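Local structure of rhamnose ABC transporter, rhamnose-binding protein (Actinomyces odontolyticus ATCC 17982, 5BQ3) at residues L89-N94 with V113-S118; G153-L158 with A218-T223. The protein probably binds a carbohydrate, likely rhamnose, as the solute-binding component of an ABC sugar transporter. All coordinates share one frame; numbering follows the deposited sequence.

Contact 1 and contact 2 are both pairs of adjacent parallel strands, but they belong to different sheets. Contact 1 lies in the sheet that holds strand 29-33, contact 2 in the sheet that holds strand 187-194. This division fits the two-lobed fold of periplasmic sugar-binding proteins, in which the sugar is usually held in the cleft between the lobes. The two contacts sit on opposite sides of the chain's centre. Their centres are about 32 Å apart and their nearest atoms about 13 Å apart, so they do not touch. Both segments of contact 1 come earlier in the chain than those of contact 2. In contact 1 both strands run on into loop at their C-terminal ends.

Contact 1 (L89-N94 with V113-S118); sequences LVIAAN and VVTFDS
V90 sets its methyl CG1 squarely over one face of the F116 ring. CG1 is 3.5 Å from the ring centroid and 2° off the ring normal, a CH-pi contact. The F116 ring carbon CG lies between its backbone N and carbonyl carbon (chi1 65°), which brings the ring back beside the neighbouring strand. One edge of the ring meets the backbone there, with A92 N in its plane and 3.7 Å from F116 CE1. A92 CB adds a 4.0 Å contact to the same CE1. An alanine in place of F116 would probably leave V90 CG1 without its aromatic partner and open a gap beside A92. On the other face of the sheet, I91 and T115 meet obliquely, their CG2 methyls 3.9 Å apart. T115 OG1 bonds to D119.

The backbones are joined in parallel register, V90 beside V114. V114 N bonds to L89 O at 2.8 Å, and I91 N bonds to V114 O. F116 N bonds to I91 O. Past the strands, A93 N bonds to S118 O at 3.2 Å, so the link continues into the loops.

The pair belongs to the beta-alpha-beta unit of strand 88-91, helix 100-109 and strand 112-116. That helix covers the L89, I91 and V113 face through L103. Helix 271-287 covers the V90, V114 and F116 face, and strand 29-33 flanks strand 88-91.

Contact 2 (G153-L158 with A218-T223); sequences GKVAIL and AIVSPT
L158 and S221 make the one side-chain hydrogen bond between the two segments. S221 OG donates to L158 O at 2.7 Å, in the plane of the carbonyl. Two carbons pack against the same oxygen: P222 CD and T223 CG2 each lie 3.5 Å from L158 O. The bond thus ties the side chain of S221 to the neighbouring strand where the chain turns away. P222 is the centre of an inverse gamma turn.

Backbone hydrogen bonds join the rest in parallel register, with A156 beside I219. A156 N bonds to A218 O. V220 N bonds to A156 O at 2.9 Å, and L158 N bonds to V220 O at the same length. At the start of the pair the bond from A218 N to K154 O is weak, at 3.4 Å.

Apolar contacts are made on both faces. On one, V155 CG1 meets V220 CG2 at 3.6 Å. V155 CG1 is anti to its backbone N (chi1 -180°), which carries it forward along the strand to V220. I157 follows on this face, with CG2 4.2 Å from P222 CD and the two side chains at about a right angle. On the face of A156 and I219, I219 CG2 reaches along to L158 CB.

Polar ends are held by residues outside the pair. K154 NZ forms a salt bridge with D215. T223 OG1 bonds to D197. T223 is also the N-cap of helix 224-236, where its OG1 makes weak bonds to V225 N and G226 N.

Helix 134-149 covers the V155, A218 and V220 face. Helix 199-212 covers the other through A156, L158 and I219. Strand 187-194 lies beside strand 153-159, and strand 244-247 follows strand 218-221 across the sheet.

Contact 1 (L89-N94 with V113-S118)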
loop_
_atom_site.group_PDB
_atom_site.type_symbol
_atom_site.label_atom_id
_atom_site.label_comp_id
_atom_site.label_asym_id
_atom_site.label_seq_id
_atom_site.Cartn_x
_atom_site.Cartn_y
_atom_site.Cartn_z
ATOM N N LEU A 89 -12.762 5.668 14.924
ATOM C CA LEU A 89 -12.337 6.525 13.821
ATOM C C LEU A 89 -11.195 5.865 13.047
ATOM O O LEU A 89 -10.132 5.605 13.614
ATOM C CB LEU A 89 -11.922 7.911 14.335
ATOM C CG LEU A 89 -12.066 9.048 13.330
ATOM C CD1 LEU A 89 -13.460 9.646 13.386
ATOM C CD2 LEU A 89 -11.039 10.121 13.585
ATOM N N VAL A 90 -11.436 5.565 11.760
ATOM C CA VAL A 90 -10.451 4.944 10.868
ATOM C C VAL A 90 -10.017 6.021 9.861
ATOM O O VAL A 90 -10.855 6.508 9.105
ATOM C CB VAL A 90 -10.980 3.647 10.193
ATOM C CG1 VAL A 90 -9.855 2.910 9.483
ATOM C CG2 VAL A 90 -11.654 2.723 11.210
ATOM N N ILE A 91 -8.730 6.438 9.890
ATOM C CA ILE A 91 -8.264 7.536 9.037
ATOM C C ILE A 91 -6.940 7.243 8.294
ATOM O O ILE A 91 -6.017 6.662 8.853
ATOM C CB ILE A 91 -8.157 8.851 9.882
ATOM C CG1 ILE A 91 -7.704 10.061 9.030
ATOM C CG2 ILE A 91 -7.281 8.678 11.140
ATOM C CD1 ILE A 91 -8.263 11.367 9.427
ATOM N N ALA A 92 -6.867 7.690 7.028
ATOM C CA ALA A 92 -5.671 7.650 6.190
ATOM C C ALA A 92 -5.096 9.063 6.201
ATOM O O ALA A 92 -5.581 9.932 5.475
ATOM C CB ALA A 92 -6.017 7.186 4.778
ATOM N N ALA A 93 -4.143 9.315 7.121
ATOM C CA ALA A 93 -3.535 10.624 7.373
ATOM C C ALA A 93 -2.839 11.223 6.148
ATOM O O ALA A 93 -1.983 10.578 5.537
ATOM C CB ALA A 93 -2.549 10.529 8.528
ATOM N N ASN A 94 -3.216 12.470 5.800
ATOM C CA ASN A 94 -2.632 13.226 4.689
ATOM C C ASN A 94 -1.223 13.694 5.059
ATOM O O ASN A 94 -0.336 13.728 4.208
ATOM C CB ASN A 94 -3.516 14.415 4.325
ATOM C CG ASN A 94 -4.582 14.119 3.299
ATOM O OD1 ASN A 94 -4.327 13.502 2.258
ATOM N ND2 ASN A 94 -5.785 14.621 3.535
ATOM N N VAL A 113 -8.903 5.558 17.866
ATOM C CA VAL A 113 -8.303 6.027 16.613
ATOM C C VAL A 113 -7.442 4.922 15.993
ATOM O O VAL A 113 -6.487 4.443 16.605
ATOM C CB VAL A 113 -7.512 7.354 16.794
ATOM C CG1 VAL A 113 -6.812 7.769 15.501
ATOM C CG2 VAL A 113 -8.422 8.475 17.288
ATOM N N VAL A 114 -7.803 4.532 14.763
ATOM C CA VAL A 114 -7.110 3.526 13.960
ATOM C C VAL A 114 -6.675 4.194 12.652
ATOM O O VAL A 114 -7.508 4.761 11.949
ATOM C CB VAL A 114 -7.995 2.265 13.719
ATOM C CG1 VAL A 114 -7.327 1.280 12.761
ATOM C CG2 VAL A 114 -8.347 1.574 15.033
ATOM N N THR A 115 -5.375 4.157 12.344
ATOM C CA THR A 115 -4.862 4.719 11.095
ATOM C C THR A 115 -4.603 3.577 10.115
ATOM O O THR A 115 -4.243 2.485 10.540
ATOM C CB THR A 115 -3.618 5.595 11.317
ATOM O OG1 THR A 115 -2.641 4.867 12.057
ATOM C CG2 THR A 115 -3.937 6.908 12.017
ATOM N N PHE A 116 -4.822 3.813 8.813
ATOM C CA PHE A 116 -4.597 2.810 7.768
ATOM C C PHE A 116 -4.022 3.475 6.506
ATOM O O PHE A 116 -4.223 4.671 6.306
ATOM C CB PHE A 116 -5.868 1.965 7.477
ATOM C CG PHE A 116 -7.139 2.567 6.900
ATOM C CD1 PHE A 116 -7.341 3.945 6.880
ATOM C CD2 PHE A 116 -8.151 1.750 6.409
ATOM C CE1 PHE A 116 -8.517 4.490 6.355
ATOM C CE2 PHE A 116 -9.329 2.297 5.886
ATOM C CZ PHE A 116 -9.506 3.663 5.868
ATOM N N ASP A 117 -3.262 2.710 5.691
ATOM C CA ASP A 117 -2.573 3.151 4.460
ATOM C C ASP A 117 -1.396 4.080 4.843
ATOM O O ASP A 117 -0.238 3.663 4.751
ATOM C CB ASP A 117 -3.547 3.806 3.440
ATOM C CG ASP A 117 -2.912 4.431 2.210
ATOM O OD1 ASP A 117 -2.127 3.736 1.524
ATOM O OD2 ASP A 117 -3.250 5.591 1.896
ATOM N N SER A 118 -1.702 5.314 5.300
ATOM C CA SER A 118 -0.721 6.298 5.743
ATOM C C SER A 118 -0.942 6.627 7.218
ATOM O O SER A 118 -2.058 6.964 7.627
ATOM C CB SER A 118 -0.787 7.555 4.886
ATOM O OG SER A 118 -0.360 7.268 3.566
#

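Contact 2 (G153-L158 with A218-T223)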
loop_
_atom_site.group_PDB
_atom_site.type_symbol
_atom_site.label_atom_id
_atom_site.label_comp_id
_atom_site.label_asym_id
_atom_site.label_seq_id
_atom_site.Cartn_x
_atom_site.Cartn_y
_atom_site.Cartn_z
ATOM N N GLY A 153 21.420 -11.920 -14.378
ATOM C CA GLY A 153 21.278 -10.957 -15.464
ATOM C C GLY A 153 21.437 -9.513 -15.031
ATOM O O GLY A 153 21.466 -9.218 -13.833
ATOM N N LYS A 154 21.533 -8.602 -16.018
ATOM C CA LYS A 154 21.687 -7.160 -15.805
ATOM C C LYS A 154 20.308 -6.522 -15.619
ATOM O O LYS A 154 19.454 -6.619 -16.501
ATOM C CB LYS A 154 22.462 -6.511 -16.962
ATOM C CG LYS A 154 23.918 -6.950 -17.031
ATOM C CD LYS A 154 24.715 -6.167 -18.051
ATOM C CE LYS A 154 26.179 -6.510 -17.967
ATOM N NZ LYS A 154 26.998 -5.664 -18.871
ATOM N N VAL A 155 20.085 -5.904 -14.446
ATOM C CA VAL A 155 18.807 -5.299 -14.055
ATOM C C VAL A 155 18.981 -3.786 -13.786
ATOM O O VAL A 155 20.006 -3.372 -13.252
ATOM C CB VAL A 155 18.229 -6.048 -12.814
ATOM C CG1 VAL A 155 16.897 -5.463 -12.358
ATOM C CG2 VAL A 155 18.082 -7.540 -13.090
ATOM N N ALA A 156 17.976 -2.976 -14.165
ATOM C CA ALA A 156 17.952 -1.526 -13.955
ATOM C C ALA A 156 16.734 -1.125 -13.120
ATOM O O ALA A 156 15.669 -1.716 -13.274
ATOM C CB ALA A 156 17.934 -0.801 -15.290
ATOM N N ILE A 157 16.889 -0.129 -12.233
ATOM C CA ILE A 157 15.795 0.342 -11.379
ATOM C C ILE A 157 15.304 1.715 -11.872
ATOM O O ILE A 157 16.101 2.641 -12.013
ATOM C CB ILE A 157 16.195 0.361 -9.869
ATOM C CG1 ILE A 157 16.596 -1.058 -9.375
ATOM C CG2 ILE A 157 15.066 0.949 -8.993
ATOM C CD1 ILE A 157 17.417 -1.106 -8.091
ATOM N N LEU A 158 13.988 1.821 -12.147
ATOM C CA LEU A 158 13.311 3.052 -12.551
ATOM C C LEU A 158 12.371 3.440 -11.411
ATOM O O LEU A 158 11.232 2.965 -11.338
ATOM C CB LEU A 158 12.568 2.890 -13.897
ATOM C CG LEU A 158 12.152 4.198 -14.599
ATOM C CD1 LEU A 158 12.428 4.133 -16.070
ATOM C CD2 LEU A 158 10.689 4.510 -14.372
ATOM N N ALA A 218 16.194 -6.988 -17.493
ATOM C CA ALA A 218 14.937 -6.570 -16.863
ATOM C C ALA A 218 14.993 -5.162 -16.259
ATOM O O ALA A 218 16.073 -4.612 -16.042
ATOM C CB ALA A 218 14.543 -7.560 -15.773
ATOM N N ILE A 219 13.801 -4.597 -15.974
ATOM C CA ILE A 219 13.612 -3.294 -15.333
ATOM C C ILE A 219 12.667 -3.474 -14.136
ATOM O O ILE A 219 11.597 -4.063 -14.284
ATOM C CB ILE A 219 13.100 -2.183 -16.317
ATOM C CG1 ILE A 219 14.046 -1.999 -17.521
ATOM C CG2 ILE A 219 12.893 -0.842 -15.591
ATOM C CD1 ILE A 219 13.437 -1.343 -18.760
ATOM N N VAL A 220 13.079 -2.982 -12.953
ATOM C CA VAL A 220 12.272 -2.980 -11.725
ATOM C C VAL A 220 11.752 -1.568 -11.542
ATOM O O VAL A 220 12.554 -0.634 -11.472
ATOM C CB VAL A 220 13.023 -3.470 -10.458
ATOM C CG1 VAL A 220 12.061 -3.672 -9.289
ATOM C CG2 VAL A 220 13.797 -4.741 -10.729
ATOM N N SER A 221 10.423 -1.399 -11.482
ATOM C CA SER A 221 9.846 -0.073 -11.299
ATOM C C SER A 221 8.968 -0.043 -10.041
ATOM O O SER A 221 7.790 -0.401 -10.100
ATOM C CB SER A 221 9.084 0.372 -12.540
ATOM O OG SER A 221 9.144 1.784 -12.656
ATOM N N PRO A 222 9.532 0.368 -8.876
ATOM C CA PRO A 222 8.726 0.398 -7.642
ATOM C C PRO A 222 7.820 1.642 -7.566
ATOM O O PRO A 222 7.757 2.317 -6.536
ATOM C CB PRO A 222 9.789 0.373 -6.542
ATOM C CG PRO A 222 10.975 1.052 -7.149
ATOM C CD PRO A 222 10.915 0.841 -8.631
ATOM N N THR A 223 7.095 1.924 -8.668
ATOM C CA THR A 223 6.189 3.068 -8.840
ATOM C C THR A 223 5.128 2.714 -9.896
ATOM O O THR A 223 5.471 2.223 -10.973
ATOM C CB THR A 223 6.981 4.365 -9.191
ATOM O OG1 THR A 223 6.089 5.377 -9.670
ATOM C CG2 THR A 223 8.098 4.138 -10.207
#